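Local coordinates for cyclopenase asqI (Emericella nidulans, PDB 5YY3), which catalyses the zinc-dependent ring contraction of 4'-methoxycyclopenin to 4'-methoxyviridicatin, with release of methyl isocyanate, in aspoquinolone biosynthesis, at the interface of chains A and B. Sequence-based numbering; all coordinates share one arbitrary frame. Chains: chain A/B, Uncharacterized protein AsqI.

Contact 1: the interface of chains A and B. Residues chain A 241, 289, 292-293, 295-296, 299; chain B 299, 303, 402, 406, 409.
The charged core of this patch is A:Asp296, whose carboxylate lies between two arginines, one from each chain. From across the interface B:Arg303 meets it side-on, bending at chi2 (58°) and chi3 so that NE and NH2 both point at OD2. NE of B:Arg303 lies 2.8 Å from OD2 of A:Asp296, on the anti lone pair of that oxygen; NH2, at the same distance, comes from above the carboxylate plane. The other oxygen, OD1 of A:Asp296, takes NE and NH2 of A:Arg295 in the same side-on manner, with NH2 3.1 Å from OD1. Each oxygen thus has its own pair of N-H donors, and the two positive groups would be expected to keep the acid ionised.

Packing covers both faces of the A:Arg295 guanidinium and one face of B:Arg303. The hydroxyl OH of B:Tyr402 comes tip-on over the centre of A:Arg295, 3.5 Å from CZ, with the ring turned 78° to the guanidinium; CB of A:Glu292 lies over the opposite face. CA of A:Glu293 lies over one face of the B:Arg303 guanidinium, off-centre toward the rim.

Two waters complete the bridging. One joins B:Tyr402 OH (2.7 Å from the water O) to A:Tyr299 OH and the backbone O of A:Asn241. The second links A:Glu292 OE1 with B:Arg303 NH2.

In the fold, helix 288-304 of chain A lies against the same helix of chain B, which supplies B:Arg303, and against helix 391-410 of chain B, which supplies B:Tyr402, B:Leu406 and B:Thr409.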
loop_
_atom_site.group_PDB
_atom_site.type_symbol
_atom_site.label_atom_id
_atom_site.label_comp_id
_atom_site.label_asym_id
_atom_site.label_seq_id
_atom_site.Cartn_x
_atom_site.Cartn_y
_atom_site.Cartn_z
ATOM N N ASN A 241 -5.638 -9.735 -25.576
ATOM C CA ASN A 241 -6.342 -9.480 -26.836
ATOM C C ASN A 241 -5.433 -8.840 -27.885
ATOM O O ASN A 241 -5.593 -9.078 -29.084
ATOM C CB ASN A 241 -7.570 -8.599 -26.599
ATOM C CG ASN A 241 -8.733 -9.366 -25.968
ATOM O OD1 ASN A 241 -8.871 -10.572 -26.161
ATOM N ND2 ASN A 241 -9.562 -8.667 -25.196
ATOM N N ALA A 289 2.500 -11.947 -36.152
ATOM C CA ALA A 289 1.565 -11.516 -37.204
ATOM C C ALA A 289 0.698 -12.669 -37.718
ATOM O O ALA A 289 -0.470 -12.480 -38.071
ATOM C CB ALA A 289 2.327 -10.878 -38.356
ATOM N N GLU A 292 -2.053 -13.253 -35.142
ATOM C CA GLU A 292 -3.011 -12.158 -35.266
ATOM C C GLU A 292 -3.961 -12.390 -36.449
ATOM O O GLU A 292 -5.169 -12.166 -36.343
ATOM C CB GLU A 292 -2.272 -10.819 -35.421
ATOM C CG GLU A 292 -1.319 -10.507 -34.278
ATOM C CD GLU A 292 -0.636 -9.166 -34.416
ATOM O OE1 GLU A 292 -0.295 -8.804 -35.557
ATOM O OE2 GLU A 292 -0.429 -8.478 -33.385
ATOM N N GLU A 293 -3.416 -12.848 -37.569
ATOM C CA GLU A 293 -4.237 -13.132 -38.749
ATOM C C GLU A 293 -5.320 -14.197 -38.467
ATOM O O GLU A 293 -6.500 -13.975 -38.750
ATOM C CB GLU A 293 -3.349 -13.563 -39.905
ATOM C CG GLU A 293 -4.121 -14.196 -41.035
ATOM C CD GLU A 293 -3.278 -14.404 -42.276
ATOM O OE1 GLU A 293 -2.075 -14.728 -42.135
ATOM O OE2 GLU A 293 -3.832 -14.237 -43.388
ATOM N N ARG A 295 -6.529 -14.975 -35.506
ATOM C CA ARG A 295 -7.442 -14.272 -34.603
ATOM C C ARG A 295 -8.428 -13.404 -35.380
ATOM O O ARG A 295 -9.629 -13.434 -35.117
ATOM C CB ARG A 295 -6.661 -13.395 -33.613
ATOM C CG ARG A 295 -7.531 -12.448 -32.779
ATOM C CD ARG A 295 -6.702 -11.303 -32.207
ATOM N NE ARG A 295 -6.309 -10.382 -33.266
ATOM C CZ ARG A 295 -5.324 -9.490 -33.177
ATOM N NH1 ARG A 295 -4.605 -9.404 -32.066
ATOM N NH2 ARG A 295 -5.046 -8.689 -34.212
ATOM N N ASP A 296 -7.900 -12.613 -36.314
ATOM C CA ASP A 296 -8.721 -11.700 -37.109
ATOM C C ASP A 296 -9.752 -12.472 -37.914
ATOM O O ASP A 296 -10.876 -12.008 -38.118
ATOM C CB ASP A 296 -7.865 -10.877 -38.073
ATOM C CG ASP A 296 -7.003 -9.870 -37.375
ATOM O OD1 ASP A 296 -7.262 -9.601 -36.178
ATOM O OD2 ASP A 296 -6.076 -9.332 -38.036
ATOM N N TYR A 299 -12.394 -13.834 -35.655
ATOM C CA TYR A 299 -13.261 -12.708 -35.301
ATOM C C TYR A 299 -14.286 -12.464 -36.408
ATOM O O TYR A 299 -15.499 -12.358 -36.160
ATOM C CB TYR A 299 -12.456 -11.432 -35.079
ATOM C CG TYR A 299 -11.707 -11.317 -33.757
ATOM C CD1 TYR A 299 -11.884 -12.239 -32.732
ATOM C CD2 TYR A 299 -10.826 -10.265 -33.543
ATOM C CE1 TYR A 299 -11.186 -12.118 -31.529
ATOM C CE2 TYR A 299 -10.147 -10.131 -32.353
ATOM C CZ TYR A 299 -10.328 -11.056 -31.347
ATOM O OH TYR A 299 -9.620 -10.901 -30.172
ATOM N N TYR B 299 -12.778 -4.010 -37.906
ATOM C CA TYR B 299 -11.719 -5.000 -37.699
ATOM C C TYR B 299 -11.507 -5.821 -38.970
ATOM O O TYR B 299 -10.377 -5.986 -39.459
ATOM C CB TYR B 299 -12.054 -5.943 -36.548
ATOM C CG TYR B 299 -11.868 -5.395 -35.138
ATOM C CD1 TYR B 299 -11.260 -4.168 -34.903
ATOM C CD2 TYR B 299 -12.301 -6.130 -34.041
ATOM C CE1 TYR B 299 -11.102 -3.682 -33.605
ATOM C CE2 TYR B 299 -12.134 -5.663 -32.757
ATOM C CZ TYR B 299 -11.533 -4.441 -32.539
ATOM O OH TYR B 299 -11.394 -3.996 -31.240
ATOM N N ARG B 303 -8.151 -6.103 -41.705
ATOM C CA ARG B 303 -7.503 -7.359 -42.044
ATOM C C ARG B 303 -7.654 -7.655 -43.545
ATOM O O ARG B 303 -6.705 -8.087 -44.203
ATOM C CB ARG B 303 -8.091 -8.502 -41.206
ATOM C CG ARG B 303 -7.861 -9.909 -41.763
ATOM C CD ARG B 303 -6.386 -10.251 -41.944
ATOM N NE ARG B 303 -5.636 -10.057 -40.711
ATOM C CZ ARG B 303 -4.306 -10.004 -40.635
ATOM N NH1 ARG B 303 -3.562 -10.124 -41.733
ATOM N NH2 ARG B 303 -3.724 -9.816 -39.456
ATOM N N TYR B 402 -5.912 1.020 -30.594
ATOM C CA TYR B 402 -5.856 -0.363 -31.081
ATOM C C TYR B 402 -6.036 -0.428 -32.601
ATOM O O TYR B 402 -5.342 -1.189 -33.290
ATOM C CB TYR B 402 -6.909 -1.229 -30.368
ATOM C CG TYR B 402 -6.965 -2.660 -30.844
ATOM C CD1 TYR B 402 -5.813 -3.424 -30.939
ATOM C CD2 TYR B 402 -8.181 -3.257 -31.178
ATOM C CE1 TYR B 402 -5.847 -4.739 -31.380
ATOM C CE2 TYR B 402 -8.239 -4.580 -31.614
ATOM C CZ TYR B 402 -7.067 -5.316 -31.714
ATOM O OH TYR B 402 -7.104 -6.629 -32.138
ATOM N N LEU B 406 -3.416 -2.106 -35.373
ATOM C CA LEU B 406 -3.795 -3.065 -36.410
ATOM C C LEU B 406 -3.325 -2.608 -37.793
ATOM O O LEU B 406 -2.755 -3.383 -38.568
ATOM C CB LEU B 406 -5.307 -3.267 -36.435
ATOM C CG LEU B 406 -5.908 -4.056 -35.268
ATOM C CD1 LEU B 406 -7.398 -3.789 -35.189
ATOM C CD2 LEU B 406 -5.641 -5.556 -35.421
ATOM N N THR B 409 0.733 -2.463 -38.245
ATOM C CA THR B 409 1.496 -3.684 -38.516
ATOM C C THR B 409 1.102 -4.310 -39.869
ATOM O O THR B 409 1.879 -5.085 -40.451
ATOM C CB THR B 409 1.334 -4.743 -37.407
ATOM O OG1 THR B 409 0.148 -5.513 -37.628
ATOM C CG2 THR B 409 1.287 -4.096 -36.043
HETATM O O HOH W 1 -8.106 -8.433 -30.322
HETATM O O HOH W 2 -1.052 -8.651 -38.264
#

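Contact 2: the interface of chains A and B. Residues chain A 236, 405, 499-500, 503; chain B 244, 246, 267.
Two phenylalanines of chain B, B:Phe246 and B:Phe267, press against the short 3-10 turn 498-500 of chain A. CB of A:Asp499 stands over one face of the B:Phe267 ring, 3.7 Å from its centroid, in a CH-pi contact. The carboxylate of A:Asp499 lies nearly flat on that ring, the planes 13° apart, with OD2 3.5 Å from CE1. B:Phe246 pushes its far rim against CA of A:Leu500, 3.7 Å from CZ, and the side-chain CB of A:Asp503, which CE2 touches. The branch CD2 of A:Leu500 lies over a face of B:Phe246 and also reaches CE2 of B:Phe267, wedging between the two rings.

Beside this aromatic part, A:Arg405 makes a salt bridge across the interface, NH1 lying 2.8 Å from OD2 of B:Asp244. The donor comes from well above that carboxylate, and the two planes stand 77° apart.

In the second shell, A:Asp503 holds the guanidinium end-on: NH2 of A:Arg405 is 3.0 Å from OD2 of A:Asp503, a fairly straight bond (160° at H) to the syn lone pair, while NH1 bonds OD1. NH1 is therefore shared by acids of both chains. An extended chain from CG to NE carries the group out from helix 391-410.

The patch joins the chains by pairing aromatic packing with a charge bridge.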
loop_
_atom_site.group_PDB
_atom_site.type_symbol
_atom_site.label_atom_id
_atom_site.label_comp_id
_atom_site.label_asym_id
_atom_site.label_seq_id
_atom_site.Cartn_x
_atom_site.Cartn_y
_atom_site.Cartn_z
ATOM N N LEU A 236 -9.131 -6.336 -12.217
ATOM C CA LEU A 236 -9.567 -7.393 -13.105
ATOM C C LEU A 236 -8.419 -7.693 -14.073
ATOM O O LEU A 236 -7.514 -6.872 -14.261
ATOM C CB LEU A 236 -10.838 -6.983 -13.854
ATOM C CG LEU A 236 -12.155 -6.827 -13.077
ATOM C CD1 LEU A 236 -13.233 -6.193 -13.954
ATOM C CD2 LEU A 236 -12.650 -8.153 -12.504
ATOM N N ARG A 405 -17.535 -14.754 -25.368
ATOM C CA ARG A 405 -18.401 -13.583 -25.252
ATOM C C ARG A 405 -18.981 -13.164 -26.602
ATOM O O ARG A 405 -20.167 -12.826 -26.691
ATOM C CB ARG A 405 -17.646 -12.406 -24.630
ATOM C CG ARG A 405 -17.187 -12.670 -23.206
ATOM C CD ARG A 405 -16.425 -11.477 -22.634
ATOM N NE ARG A 405 -16.073 -11.717 -21.239
ATOM C CZ ARG A 405 -16.835 -11.343 -20.225
ATOM N NH1 ARG A 405 -17.983 -10.724 -20.471
ATOM N NH2 ARG A 405 -16.467 -11.606 -18.980
ATOM N N ASP A 499 -21.112 -7.246 -7.679
ATOM C CA ASP A 499 -20.708 -6.225 -8.654
ATOM C C ASP A 499 -20.696 -6.752 -10.086
ATOM O O ASP A 499 -20.972 -6.006 -11.032
ATOM C CB ASP A 499 -19.317 -5.663 -8.316
ATOM C CG ASP A 499 -19.323 -4.821 -7.056
ATOM O OD1 ASP A 499 -20.340 -4.136 -6.819
ATOM O OD2 ASP A 499 -18.316 -4.843 -6.305
ATOM N N LEU A 500 -20.365 -8.031 -10.248
ATOM C CA LEU A 500 -20.243 -8.614 -11.586
ATOM C C LEU A 500 -21.538 -9.255 -12.082
ATOM O O LEU A 500 -21.600 -9.763 -13.193
ATOM C CB LEU A 500 -19.131 -9.665 -11.606
ATOM C CG LEU A 500 -17.761 -9.275 -11.064
ATOM C CD1 LEU A 500 -16.801 -10.448 -11.149
ATOM C CD2 LEU A 500 -17.231 -8.086 -11.832
ATOM N N ASP A 503 -23.030 -9.536 -15.724
ATOM C CA ASP A 503 -22.240 -10.146 -16.772
ATOM C C ASP A 503 -22.484 -11.643 -16.743
ATOM O O ASP A 503 -22.166 -12.300 -15.744
ATOM C CB ASP A 503 -20.755 -9.832 -16.573
ATOM C CG ASP A 503 -19.864 -10.587 -17.525
ATOM O OD1 ASP A 503 -20.313 -10.884 -18.656
ATOM O OD2 ASP A 503 -18.703 -10.871 -17.147
ATOM N N ASP B 244 -18.730 -4.926 -23.122
ATOM C CA ASP B 244 -19.477 -5.356 -21.947
ATOM C C ASP B 244 -18.599 -5.318 -20.704
ATOM O O ASP B 244 -18.797 -6.078 -19.759
ATOM C CB ASP B 244 -20.031 -6.764 -22.156
ATOM C CG ASP B 244 -18.937 -7.771 -22.468
ATOM O OD1 ASP B 244 -17.827 -7.335 -22.862
ATOM O OD2 ASP B 244 -19.186 -8.994 -22.337
ATOM N N PHE B 246 -16.488 -3.746 -17.310
ATOM C CA PHE B 246 -16.783 -2.969 -16.135
ATOM C C PHE B 246 -15.763 -1.855 -15.976
ATOM O O PHE B 246 -14.618 -1.997 -16.371
ATOM C CB PHE B 246 -16.785 -3.858 -14.895
ATOM C CG PHE B 246 -17.913 -4.857 -14.854
ATOM C CD1 PHE B 246 -19.160 -4.497 -14.363
ATOM C CD2 PHE B 246 -17.711 -6.167 -15.249
ATOM C CE1 PHE B 246 -20.206 -5.418 -14.303
ATOM C CE2 PHE B 246 -18.746 -7.102 -15.180
ATOM C CZ PHE B 246 -19.994 -6.724 -14.710
ATOM N N PHE B 267 -17.776 -0.236 -10.841
ATOM C CA PHE B 267 -18.411 -1.274 -11.653
ATOM C C PHE B 267 -19.624 -0.775 -12.440
ATOM O O PHE B 267 -20.567 -1.514 -12.668
ATOM C CB PHE B 267 -18.783 -2.474 -10.770
ATOM C CG PHE B 267 -17.583 -3.153 -10.163
ATOM C CD1 PHE B 267 -17.058 -2.715 -8.955
ATOM C CD2 PHE B 267 -16.955 -4.200 -10.822
ATOM C CE1 PHE B 267 -15.931 -3.320 -8.398
ATOM C CE2 PHE B 267 -15.839 -4.814 -10.269
ATOM C CZ PHE B 267 -15.318 -4.368 -9.053
#

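Contact 3: the interface of chains A and B. Residues chain A 613, 616, 618-619; chain B 271, 273-274, 276.
Loop meets loop here: the turn at 616-619 of chain A, just after the short helix 611-614, lies against the 271-276 stretch of chain B. The chain A turn is braced from within by a side chain capping its own backbone. A:Asp616 has CG anti to the backbone N (chi1 178°), which turns the carboxylate towards the residues that follow. OD1 of A:Asp616 takes two donors, the hydroxyl OG1 of A:Thr618 at 2.6 Å from it, on the syn lone pair, and the backbone N of A:Thr618, which approaches from above the carboxylate plane. OD2 of A:Asp616 receives the backbone N of A:Gly619 at 2.8 Å, again from above the plane. These bonds probably hold the turn in a shape that presents backbone carbonyls to chain B.

Chain A's carbonyls, from the turn and from the end of helix 611-614, are met mainly by carbon. B:Ile273 sets CG1 anti to its carbonyl carbon (chi1 -76°) and turns CD1 towards the backbone O of A:Leu613, 3.2 Å away. Its CG1 also lies 3.2 Å from the backbone O of A:Asp616. Further along, the ring atom CG of B:Pro276 abuts the backbone O of A:Gly619. No polar atom of one chain bonds the other directly in this patch, so the polar link is made by water.

One water is held by the backbone of B:Ile273 and B:Arg274: its O lies 2.9 Å from B:Ile273 N (162° at H), and reaches over to the backbone O of A:Gly619 at 3.1 Å.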
loop_
_atom_site.group_PDB
_atom_site.type_symbol
_atom_site.label_atom_id
_atom_site.label_comp_id
_atom_site.label_asym_id
_atom_site.label_seq_id
_atom_site.Cartn_x
_atom_site.Cartn_y
_atom_site.Cartn_z
ATOM N N LEU A 613 -33.120 -10.077 -22.754
ATOM C CA LEU A 613 -32.286 -8.886 -22.612
ATOM C C LEU A 613 -31.834 -8.312 -23.964
ATOM O O LEU A 613 -31.884 -7.097 -24.161
ATOM C CB LEU A 613 -31.075 -9.196 -21.749
ATOM C CG LEU A 613 -31.368 -9.643 -20.317
ATOM C CD1 LEU A 613 -30.066 -9.895 -19.577
ATOM C CD2 LEU A 613 -32.180 -8.591 -19.615
ATOM N N ASP A 616 -34.774 -6.558 -25.304
ATOM C CA ASP A 616 -35.350 -5.511 -24.461
ATOM C C ASP A 616 -35.348 -4.186 -25.211
ATOM O O ASP A 616 -34.342 -3.803 -25.818
ATOM C CB ASP A 616 -34.582 -5.382 -23.144
ATOM C CG ASP A 616 -35.122 -4.271 -22.258
ATOM O OD1 ASP A 616 -36.361 -4.073 -22.202
ATOM O OD2 ASP A 616 -34.293 -3.577 -21.631
ATOM N N THR A 618 -37.052 -1.479 -23.582
ATOM C CA THR A 618 -37.198 -0.509 -22.505
ATOM C C THR A 618 -35.860 0.007 -21.979
ATOM O O THR A 618 -35.773 1.145 -21.512
ATOM C CB THR A 618 -37.987 -1.097 -21.305
ATOM O OG1 THR A 618 -37.210 -2.112 -20.651
ATOM C CG2 THR A 618 -39.310 -1.687 -21.776
ATOM N N GLY A 619 -34.829 -0.837 -22.031
ATOM C CA GLY A 619 -33.553 -0.506 -21.421
ATOM C C GLY A 619 -33.483 -0.771 -19.922
ATOM O O GLY A 619 -32.435 -0.561 -19.303
ATOM N N TYR B 271 -24.945 0.796 -20.929
ATOM C CA TYR B 271 -26.250 0.162 -20.966
ATOM C C TYR B 271 -26.286 -0.693 -22.201
ATOM O O TYR B 271 -25.888 -0.236 -23.286
ATOM C CB TYR B 271 -27.376 1.187 -20.984
ATOM C CG TYR B 271 -27.588 1.841 -19.649
ATOM C CD1 TYR B 271 -26.875 2.975 -19.292
ATOM C CD2 TYR B 271 -28.496 1.309 -18.727
ATOM C CE1 TYR B 271 -27.064 3.576 -18.053
ATOM C CE2 TYR B 271 -28.688 1.894 -17.482
ATOM C CZ TYR B 271 -27.976 3.028 -17.150
ATOM O OH TYR B 271 -28.170 3.615 -15.917
ATOM N N ILE B 273 -28.927 -1.675 -23.898
ATOM C CA ILE B 273 -29.778 -1.047 -24.893
ATOM C C ILE B 273 -29.751 0.458 -24.694
ATOM O O ILE B 273 -29.219 1.181 -25.530
ATOM C CB ILE B 273 -31.227 -1.609 -24.847
ATOM C CG1 ILE B 273 -31.260 -2.998 -25.489
ATOM C CG2 ILE B 273 -32.170 -0.740 -25.669
ATOM C CD1 ILE B 273 -30.930 -4.113 -24.585
ATOM N N ARG B 274 -30.280 0.938 -23.576
ATOM C CA ARG B 274 -30.312 2.380 -23.348
ATOM C C ARG B 274 -30.484 2.678 -21.867
ATOM O O ARG B 274 -30.825 1.783 -21.098
ATOM C CB ARG B 274 -31.438 3.037 -24.165
ATOM C CG ARG B 274 -32.801 3.043 -23.456
ATOM C CD ARG B 274 -33.734 4.125 -24.000
ATOM N NE ARG B 274 -33.132 5.461 -23.960
ATOM C CZ ARG B 274 -32.994 6.252 -25.026
ATOM N NH1 ARG B 274 -33.423 5.856 -26.221
ATOM N NH2 ARG B 274 -32.433 7.447 -24.901
ATOM N N PRO B 276 -32.827 3.908 -19.282
ATOM C CA PRO B 276 -34.291 4.043 -19.163
ATOM C C PRO B 276 -34.672 5.431 -18.680
ATOM O O PRO B 276 -35.674 6.000 -19.096
ATOM C CB PRO B 276 -34.672 2.998 -18.110
ATOM C CG PRO B 276 -33.493 2.145 -17.925
ATOM C CD PRO B 276 -32.284 2.888 -18.368
HETATM O O HOH W 3 -30.216 -1.360 -21.288
#

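The contacts run along one two-fold symmetric interface, so each recurs with the chains exchanged. The C-alpha centres of contacts 1 and 2 lie about 24 Å apart, those of contacts 2 and 3 about 17 Å, and those of contacts 1 and 3 about 31 Å. Helix 391-410 serves both contact 1, from chain B, and contact 2, from chain A. Along this path the pairing passes from helices joined by a salt bridge and waters, through aromatic packing beside a second salt bridge, to loops bridged by water. The deposited assembly holds four copies; the A-B pair may be a dimer unit within it, though the structure alone does not show this in solution.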